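Local coordinates for protein Non-canonical purine NTP pyrophosphatase (Staphylococcus aureus, PDB 4BNQ) that probably hydrolyses the non-canonical purine nucleotides XTP, dITP and ITP to their monophosphates and diphosphate, clearing them from the nucleotide pool, at residues Met121-Val135 / Ile175-Leu189. Numbering follows the deposited sequence.
Sequences MSGPDMETKVFKGTV and ISHRRNAINLLQAFL
Phe-131 turns one ring face to Leu-185 of the helix 177-189. The CA of Leu-185 sits 4.0 Å from the centroid of the Phe-131 ring, almost on the ring normal, in a CH-pi contact. One branch of Leu-185 also meets the ring, with CD1 3.6 Å from Phe-131 CE1. The far edge of the Phe-131 ring points at the face of Phe-188 in an offset edge-to-face pair, the planes at 69°. Its CZ comes 3.6 Å from Phe-188 CG. With chi1 at -179°, the Phe-188 side chain extends away from its own backbone N, and its ring faces the outer edge of Phe-131. Lys-129 CG touches the same Phe-188 ring obliquely, while its NZ forms a salt bridge with Glu-190 of the second subunit. From the neighbouring strand, Met-121 brings SD and CE to Leu-185 and Leu-189.

Toward the other end of the strand, Gly-133 meets the helix backbone directly. Its CA is 3.3 Å from His-177 O in a CA-H...O contact, and Ala-181 CB lies 3.5 Å from Gly-133 N. Asn-180 ND2 donates to Thr-134 O at 2.9 Å; the acceptor lies in the amide plane, but the bond is bent (144° at the hydrogen). Ser-176 caps the helix start, its OG accepting from Arg-179 N at 2.9 Å.

The ring of His-177 stacks on Phe-115, and Arg-178 forms salt bridges with Asp-16 and Asp-67. Both His-177 and Arg-178 are predicted to bind substrate. The axes of strand 126-135 and helix 177-189 run roughly antiparallel and come within 5.6 Å. This is helix-on-sheet packing: the last helix of the Ham1 fold, 177-191, packs along one face of the hairpin formed by strands 112-123 and 126-139, with its N-terminal end at the predicted nucleotide site.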
loop_
_atom_site.group_PDB
_atom_site.type_symbol
_atom_site.label_atom_id
_atom_site.label_comp_id
_atom_site.label_asym_id
_atom_site.label_seq_id
_atom_site.Cartn_x
_atom_site.Cartn_y
_atom_site.Cartn_z
ATOM N N MET A 121 -16.504 -5.899 0.177
ATOM C CA MET A 121 -17.649 -5.284 0.847
ATOM C C MET A 121 -18.932 -5.637 0.099
ATOM O O MET A 121 -19.003 -5.527 -1.124
ATOM C CB MET A 121 -17.476 -3.764 0.919
ATOM C CG MET A 121 -18.638 -3.024 1.583
ATOM S SD MET A 121 -18.301 -1.244 1.836
ATOM C CE MET A 121 -18.191 -1.318 3.593
ATOM N N SER A 122 -19.943 -6.076 0.835
ATOM C CA SER A 122 -21.203 -6.431 0.216
ATOM C C SER A 122 -22.340 -5.908 1.050
ATOM O O SER A 122 -22.205 -5.725 2.266
ATOM C CB SER A 122 -21.322 -7.944 0.071
ATOM O OG SER A 122 -20.227 -8.432 -0.673
ATOM N N GLY A 123 -23.463 -5.671 0.390
ATOM C CA GLY A 123 -24.599 -5.048 1.029
ATOM C C GLY A 123 -25.811 -5.078 0.123
ATOM O O GLY A 123 -25.701 -5.340 -1.083
ATOM N N PRO A 124 -26.984 -4.809 0.705
ATOM C CA PRO A 124 -28.261 -4.864 -0.020
ATOM C C PRO A 124 -28.454 -3.720 -1.011
ATOM O O PRO A 124 -29.361 -3.798 -1.822
ATOM C CB PRO A 124 -29.316 -4.801 1.100
ATOM C CG PRO A 124 -28.606 -4.211 2.277
ATOM C CD PRO A 124 -27.154 -4.569 2.148
ATOM N N ASP A 125 -27.613 -2.695 -0.964
ATOM C CA ASP A 125 -27.793 -1.539 -1.837
ATOM C C ASP A 125 -26.589 -1.207 -2.708
ATOM O O ASP A 125 -26.519 -0.109 -3.258
ATOM C CB ASP A 125 -28.167 -0.308 -1.007
ATOM C CG ASP A 125 -29.448 -0.510 -0.217
ATOM O OD1 ASP A 125 -30.419 -1.079 -0.774
ATOM O OD2 ASP A 125 -29.482 -0.112 0.966
ATOM N N MET A 126 -25.649 -2.143 -2.835
ATOM C CA MET A 126 -24.442 -1.930 -3.636
ATOM C C MET A 126 -24.063 -3.240 -4.293
ATOM O O MET A 126 -24.402 -4.307 -3.780
ATOM C CB MET A 126 -23.294 -1.478 -2.747
ATOM C CG MET A 126 -22.930 -2.520 -1.692
ATOM S SD MET A 126 -21.674 -1.968 -0.536
ATOM C CE MET A 126 -20.323 -1.674 -1.679
ATOM N N GLU A 127 -23.391 -3.169 -5.438
ATOM C CA GLU A 127 -22.711 -4.339 -5.980
ATOM C C GLU A 127 -21.495 -4.602 -5.110
ATOM O O GLU A 127 -20.917 -3.674 -4.542
ATOM C CB GLU A 127 -22.249 -4.093 -7.412
ATOM C CG GLU A 127 -23.365 -4.122 -8.433
ATOM C CD GLU A 127 -22.854 -3.915 -9.846
ATOM O OE1 GLU A 127 -21.622 -4.007 -10.056
ATOM O OE2 GLU A 127 -23.683 -3.657 -10.745
ATOM N N THR A 128 -21.100 -5.859 -5.001
ATOM C CA THR A 128 -19.952 -6.187 -4.177
ATOM C C THR A 128 -18.685 -5.522 -4.695
ATOM O O THR A 128 -18.441 -5.487 -5.905
ATOM C CB THR A 128 -19.745 -7.686 -4.099
ATOM O OG1 THR A 128 -20.871 -8.273 -3.425
ATOM C CG2 THR A 128 -18.469 -7.996 -3.332
ATOM N N LYS A 129 -17.879 -4.987 -3.779
ATOM C CA LYS A 129 -16.627 -4.354 -4.166
ATOM C C LYS A 129 -15.425 -4.977 -3.423
ATOM O O LYS A 129 -15.520 -5.297 -2.229
ATOM C CB LYS A 129 -16.733 -2.837 -3.952
ATOM C CG LYS A 129 -15.604 -2.056 -4.598
ATOM C CD LYS A 129 -15.272 -2.561 -6.014
ATOM C CE LYS A 129 -13.898 -2.039 -6.478
ATOM N NZ LYS A 129 -13.786 -0.547 -6.446
ATOM N N VAL A 130 -14.312 -5.173 -4.137
ATOM C CA VAL A 130 -13.124 -5.828 -3.575
ATOM C C VAL A 130 -11.892 -4.922 -3.548
ATOM O O VAL A 130 -11.710 -4.087 -4.437
ATOM C CB VAL A 130 -12.756 -7.112 -4.353
ATOM C CG1 VAL A 130 -13.873 -8.116 -4.249
ATOM C CG2 VAL A 130 -12.463 -6.784 -5.820
ATOM N N PHE A 131 -11.042 -5.107 -2.534
ATOM C CA PHE A 131 -9.814 -4.324 -2.384
ATOM C C PHE A 131 -8.640 -5.206 -1.955
ATOM O O PHE A 131 -8.763 -5.997 -1.015
ATOM C CB PHE A 131 -10.011 -3.235 -1.338
ATOM C CG PHE A 131 -11.252 -2.417 -1.540
ATOM C CD1 PHE A 131 -12.477 -2.844 -1.046
ATOM C CD2 PHE A 131 -11.199 -1.216 -2.216
ATOM C CE1 PHE A 131 -13.616 -2.080 -1.222
ATOM C CE2 PHE A 131 -12.345 -0.457 -2.397
ATOM C CZ PHE A 131 -13.544 -0.882 -1.903
ATOM N N LYS A 132 -7.497 -5.059 -2.624
ATOM C CA LYS A 132 -6.349 -5.931 -2.371
ATOM C C LYS A 132 -5.170 -5.202 -1.727
ATOM O O LYS A 132 -4.766 -4.138 -2.191
ATOM C CB LYS A 132 -5.900 -6.601 -3.673
ATOM C CG LYS A 132 -4.640 -7.428 -3.545
ATOM C CD LYS A 132 -4.589 -8.587 -4.551
ATOM C CE LYS A 132 -4.431 -8.118 -5.993
ATOM N NZ LYS A 132 -4.292 -9.276 -6.937
ATOM N N GLY A 133 -4.622 -5.778 -0.657
ATOM C CA GLY A 133 -3.398 -5.274 -0.053
ATOM C C GLY A 133 -2.314 -6.348 -0.027
ATOM O O GLY A 133 -2.621 -7.553 0.010
ATOM N N THR A 134 -1.049 -5.931 -0.082
ATOM C CA THR A 134 0.068 -6.870 0.036
ATOM C C THR A 134 1.211 -6.316 0.896
ATOM O O THR A 134 1.364 -5.100 1.051
ATOM C CB THR A 134 0.652 -7.271 -1.343
ATOM O OG1 THR A 134 1.338 -6.153 -1.908
ATOM C CG2 THR A 134 -0.444 -7.734 -2.301
ATOM N N VAL A 135 2.017 -7.216 1.448
ATOM C CA VAL A 135 3.260 -6.807 2.082
ATOM C C VAL A 135 4.333 -7.855 1.807
ATOM O O VAL A 135 4.067 -9.046 1.842
ATOM C CB VAL A 135 3.088 -6.518 3.599
ATOM C CG1 VAL A 135 2.818 -7.798 4.389
ATOM C CG2 VAL A 135 4.306 -5.766 4.154
ATOM N N ILE A 175 1.497 -1.672 8.938
ATOM C CA ILE A 175 2.197 -2.167 7.753
ATOM C C ILE A 175 1.685 -3.458 7.123
ATOM O O ILE A 175 2.198 -3.870 6.092
ATOM C CB ILE A 175 3.712 -2.322 8.016
ATOM C CG1 ILE A 175 3.960 -3.305 9.158
ATOM C CG2 ILE A 175 4.365 -0.957 8.300
ATOM C CD1 ILE A 175 4.407 -4.658 8.680
ATOM N N SER A 176 0.685 -4.094 7.716
ATOM C CA SER A 176 0.271 -5.394 7.211
ATOM C C SER A 176 -0.437 -5.264 5.869
ATOM O O SER A 176 -0.899 -4.185 5.494
ATOM C CB SER A 176 -0.651 -6.102 8.206
ATOM O OG SER A 176 -1.949 -5.506 8.186
ATOM N N HIS A 177 -0.506 -6.381 5.156
ATOM C CA HIS A 177 -1.282 -6.521 3.931
ATOM C C HIS A 177 -2.759 -6.156 4.144
ATOM O O HIS A 177 -3.416 -5.607 3.253
ATOM C CB HIS A 177 -1.147 -7.958 3.407
ATOM C CG HIS A 177 -1.468 -9.014 4.419
ATOM N ND1 HIS A 177 -0.816 -9.085 5.651
ATOM C CD2 HIS A 177 -2.342 -10.026 4.406
ATOM C CE1 HIS A 177 -1.302 -10.100 6.328
ATOM N NE2 HIS A 177 -2.221 -10.704 5.604
ATOM N N ARG A 178 -3.264 -6.464 5.330
ATOM C CA ARG A 178 -4.642 -6.162 5.678
ATOM C C ARG A 178 -4.798 -4.654 5.918
ATOM O O ARG A 178 -5.800 -4.076 5.541
ATOM C CB ARG A 178 -5.049 -6.963 6.911
ATOM C CG ARG A 178 -6.516 -6.864 7.313
ATOM C CD ARG A 178 -7.016 -8.184 7.949
ATOM N NE ARG A 178 -5.941 -8.911 8.591
ATOM C CZ ARG A 178 -5.514 -10.117 8.242
ATOM N NH1 ARG A 178 -6.093 -10.803 7.260
ATOM N NH2 ARG A 178 -4.489 -10.634 8.895
ATOM N N ARG A 179 -3.806 -4.019 6.535
ATOM C CA ARG A 179 -3.833 -2.565 6.660
ATOM C C ARG A 179 -3.882 -1.929 5.281
ATOM O O ARG A 179 -4.627 -0.976 5.062
ATOM C CB ARG A 179 -2.620 -2.044 7.428
ATOM C CG ARG A 179 -2.476 -0.528 7.373
ATOM C CD ARG A 179 -3.677 0.164 8.006
ATOM N NE ARG A 179 -3.704 1.596 7.729
ATOM C CZ ARG A 179 -3.360 2.529 8.605
ATOM N NH1 ARG A 179 -2.962 2.177 9.821
ATOM N NH2 ARG A 179 -3.412 3.810 8.265
ATOM N N ASN A 180 -3.106 -2.464 4.345
ATOM C CA ASN A 180 -3.046 -1.871 3.009
ATOM C C ASN A 180 -4.353 -2.015 2.245
ATOM O O ASN A 180 -4.755 -1.098 1.543
ATOM C CB ASN A 180 -1.893 -2.457 2.184
ATOM C CG ASN A 180 -0.553 -1.918 2.613
ATOM O OD1 ASN A 180 -0.473 -0.847 3.208
ATOM N ND2 ASN A 180 0.508 -2.661 2.327
ATOM N N ALA A 181 -5.006 -3.168 2.376
ATOM C CA ALA A 181 -6.299 -3.381 1.746
ATOM C C ALA A 181 -7.344 -2.450 2.327
ATOM O O ALA A 181 -8.179 -1.918 1.603
ATOM C CB ALA A 181 -6.745 -4.808 1.943
ATOM N N ILE A 182 -7.324 -2.291 3.645
ATOM C CA ILE A 182 -8.323 -1.476 4.312
ATOM C C ILE A 182 -8.146 0.004 3.950
ATOM O O ILE A 182 -9.131 0.735 3.901
ATOM C CB ILE A 182 -8.284 -1.659 5.842
ATOM C CG1 ILE A 182 -8.759 -3.053 6.220
ATOM C CG2 ILE A 182 -9.187 -0.644 6.537
ATOM C CD1 ILE A 182 -10.237 -3.303 5.935
ATOM N N ASN A 183 -6.909 0.430 3.671
ATOM C CA ASN A 183 -6.647 1.825 3.266
ATOM C C ASN A 183 -7.373 2.158 1.974
ATOM O O ASN A 183 -7.934 3.248 1.830
ATOM C CB ASN A 183 -5.146 2.115 3.106
ATOM C CG ASN A 183 -4.428 2.285 4.437
ATOM O OD1 ASN A 183 -5.052 2.559 5.471
ATOM N ND2 ASN A 183 -3.102 2.132 4.414
ATOM N N LEU A 184 -7.372 1.205 1.046
ATOM C CA LEU A 184 -8.133 1.340 -0.189
ATOM C C LEU A 184 -9.630 1.355 0.118
ATOM O O LEU A 184 -10.390 2.105 -0.508
ATOM C CB LEU A 184 -7.802 0.214 -1.176
ATOM C CG LEU A 184 -6.376 0.155 -1.744
ATOM C CD1 LEU A 184 -6.097 -1.222 -2.379
ATOM C CD2 LEU A 184 -6.159 1.269 -2.763
ATOM N N LEU A 185 -10.058 0.554 1.095
ATOM C CA LEU A 185 -11.474 0.543 1.489
ATOM C C LEU A 185 -11.876 1.884 2.082
ATOM O O LEU A 185 -12.882 2.466 1.678
ATOM C CB LEU A 185 -11.771 -0.555 2.513
ATOM C CG LEU A 185 -13.181 -0.507 3.130
ATOM C CD1 LEU A 185 -14.224 -0.791 2.053
ATOM C CD2 LEU A 185 -13.338 -1.507 4.290
ATOM N N GLN A 186 -11.099 2.359 3.052
ATOM C CA GLN A 186 -11.413 3.611 3.731
ATOM C C GLN A 186 -11.410 4.783 2.773
ATOM O O GLN A 186 -12.220 5.703 2.923
ATOM C CB GLN A 186 -10.478 3.850 4.924
ATOM C CG GLN A 186 -10.941 3.090 6.169
ATOM C CD GLN A 186 -9.919 3.100 7.276
ATOM O OE1 GLN A 186 -8.728 3.334 7.040
ATOM N NE2 GLN A 186 -10.373 2.855 8.498
ATOM N N ALA A 187 -10.520 4.739 1.782
ATOM C CA ALA A 187 -10.497 5.775 0.748
ATOM C C ALA A 187 -11.778 5.711 -0.069
ATOM O O ALA A 187 -12.338 6.739 -0.435
ATOM C CB ALA A 187 -9.275 5.636 -0.158
ATOM N N PHE A 188 -12.227 4.494 -0.357
ATOM C CA PHE A 188 -13.481 4.281 -1.061
ATOM C C PHE A 188 -14.656 4.887 -0.276
ATOM O O PHE A 188 -15.493 5.593 -0.836
ATOM C CB PHE A 188 -13.692 2.782 -1.287
ATOM C CG PHE A 188 -14.959 2.449 -2.023
ATOM C CD1 PHE A 188 -16.155 2.239 -1.332
ATOM C CD2 PHE A 188 -14.962 2.339 -3.405
ATOM C CE1 PHE A 188 -17.332 1.933 -2.016
ATOM C CE2 PHE A 188 -16.132 2.030 -4.092
ATOM C CZ PHE A 188 -17.320 1.824 -3.394
ATOM N N LEU A 189 -14.706 4.598 1.019
ATOM C CA LEU A 189 -15.736 5.136 1.903
ATOM C C LEU A 189 -15.699 6.669 1.966
ATOM O O LEU A 189 -16.743 7.328 2.010
ATOM C CB LEU A 189 -15.572 4.571 3.317
ATOM C CG LEU A 189 -15.644 3.045 3.468
ATOM C CD1 LEU A 189 -15.343 2.626 4.914
ATOM C CD2 LEU A 189 -17.002 2.549 3.050
#